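Local coordinates for putative uncharacterized protein PH0242 (Pyrococcus horikoshii, PDB 3VU1) that forms the C-terminal globular domain of an archaeal oligosaccharyltransferase-family protein, AglB, and binds a calcium ion, at residues L17-R21 with S22-K26. Numbering follows the deposited sequence.
Sequences LKWLR and SNTSK
Lys18 and Ser22 are joined by an i to i+4 rung in the last turns of helix 13-23, a surface helix whose C-terminal turn runs out into a loop at Thr24. The carbonyl of Lys18 takes the backbone N-H of Ser22, N to O 3.1 Å, and the serine hydroxyl adds a weak bond to the same oxygen. A short polar side chain suits this exposed position, because its hydroxyl can fold back onto the preceding turn. One residue on, Trp19 sends its indole forward along the helix, CG lying anti to the backbone N (chi1 -171°), which brings one face of the ring against the Asn23 side chain. CB of Asn23 makes a CH-pi contact over that face, 3.9 Å from the centroid of the Trp19 six-membered ring, while the amide plane stacks almost parallel to the indole, 10° apart. A flat amide matches a flat ring here, and the indole also stacks with Tyr240. The Trp19 carbonyl, by contrast, receives weak backbone bonds, one i to i+3 from Ser22 and one i to i+4 from Asn23, whereas the i to i+4 bond from Thr24 N to the Leu20 carbonyl is not weak. Leu20, the buried member of the contact, packs its side chain on Tyr86 and Ile88 of strand 86-90, and its CD2 meets Thr24 CG2 at 3.7 Å. Threonine serves both needs of this exit: a methyl to meet Leu20 and a hydroxyl for the helix end; its side chain also touches Tyr86. With OG1 placed between its own N and carbonyl carbon, Thr24 grips the Leu20 carbonyl twice. Its N-H and hydroxyl reach that oxygen from opposite faces of the carbonyl plane; OG1 stands 2.8 Å from Leu20 O, above the plane.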
# COMPACT_ATOMS: atom_id res chain seq x y z
N LEU A 17 1.86 16.37 -7.79
CA LEU A 17 1.40 17.21 -6.69
C LEU A 17 0.29 18.13 -7.13
O LEU A 17 -0.64 18.37 -6.36
CB LEU A 17 2.53 18.03 -6.08
CG LEU A 17 3.60 17.25 -5.34
CD1 LEU A 17 4.27 18.21 -4.37
CD2 LEU A 17 3.03 16.05 -4.60
N LYS A 18 0.41 18.65 -8.36
CA LYS A 18 -0.61 19.51 -8.93
C LYS A 18 -1.93 18.74 -8.97
O LYS A 18 -2.97 19.24 -8.55
CB LYS A 18 -0.21 19.99 -10.33
CG LYS A 18 -1.25 20.86 -11.05
CD LYS A 18 -0.99 20.73 -12.55
CE LYS A 18 -2.20 21.06 -13.42
NZ LYS A 18 -2.59 22.50 -13.34
N TRP A 19 -1.86 17.50 -9.45
CA TRP A 19 -3.00 16.60 -9.49
C TRP A 19 -3.59 16.42 -8.13
O TRP A 19 -4.79 16.61 -7.96
CB TRP A 19 -2.63 15.25 -10.11
CG TRP A 19 -3.87 14.44 -10.35
CD1 TRP A 19 -4.72 14.51 -11.45
CD2 TRP A 19 -4.49 13.46 -9.45
NE1 TRP A 19 -5.78 13.67 -11.30
CE2 TRP A 19 -5.72 13.01 -10.13
CE3 TRP A 19 -4.18 12.95 -8.21
CZ2 TRP A 19 -6.58 12.06 -9.56
CZ3 TRP A 19 -5.06 12.00 -7.64
CH2 TRP A 19 -6.22 11.56 -8.31
N LEU A 20 -2.75 16.06 -7.15
CA LEU A 20 -3.24 15.86 -5.79
C LEU A 20 -3.96 17.09 -5.25
O LEU A 20 -5.06 16.96 -4.73
CB LEU A 20 -2.14 15.43 -4.83
CG LEU A 20 -1.70 13.96 -4.90
CD1 LEU A 20 -0.42 13.76 -4.11
CD2 LEU A 20 -2.75 13.00 -4.39
N ARG A 21 -3.34 18.27 -5.39
CA ARG A 21 -3.96 19.55 -4.98
C ARG A 21 -5.31 19.84 -5.63
O ARG A 21 -6.14 20.48 -5.01
CB ARG A 21 -3.05 20.76 -5.30
CG ARG A 21 -1.88 20.99 -4.38
CD ARG A 21 -1.15 22.29 -4.76
NE ARG A 21 0.28 22.21 -4.41
CZ ARG A 21 1.27 22.01 -5.28
NH1 ARG A 21 1.01 21.90 -6.59
NH2 ARG A 21 2.53 21.93 -4.85
N SER A 22 -5.52 19.40 -6.87
CA SER A 22 -6.75 19.72 -7.62
C SER A 22 -7.86 18.69 -7.47
O SER A 22 -9.00 19.01 -7.77
CB SER A 22 -6.45 19.85 -9.12
OG SER A 22 -5.68 21.01 -9.39
N ASN A 23 -7.55 17.47 -7.05
CA ASN A 23 -8.50 16.34 -7.16
C ASN A 23 -8.80 15.62 -5.84
O ASN A 23 -9.70 14.80 -5.77
CB ASN A 23 -8.02 15.31 -8.23
CG ASN A 23 -8.08 15.86 -9.67
OD1 ASN A 23 -7.28 16.68 -10.08
ND2 ASN A 23 -9.04 15.36 -10.43
N THR A 24 -8.07 15.92 -4.79
CA THR A 24 -8.27 15.23 -3.54
C THR A 24 -8.70 16.23 -2.49
O THR A 24 -8.40 17.42 -2.60
CB THR A 24 -6.99 14.48 -3.07
OG1 THR A 24 -5.98 15.40 -2.66
CG2 THR A 24 -6.43 13.62 -4.17
N SER A 25 -9.39 15.73 -1.47
CA SER A 25 -9.74 16.52 -0.29
C SER A 25 -8.52 17.18 0.34
O SER A 25 -7.41 16.63 0.29
CB SER A 25 -10.39 15.61 0.74
OG SER A 25 -10.26 16.17 2.04
N LYS A 26 -8.74 18.33 0.97
CA LYS A 26 -7.67 19.06 1.63
C LYS A 26 -7.25 18.35 2.92
O LYS A 26 -6.30 18.77 3.58
CB LYS A 26 -8.08 20.51 1.92
CG LYS A 26 -9.18 20.67 2.97
CD LYS A 26 -9.51 22.12 3.26
CE LYS A 26 -10.99 22.30 3.61
NZ LYS A 26 -11.24 23.64 4.19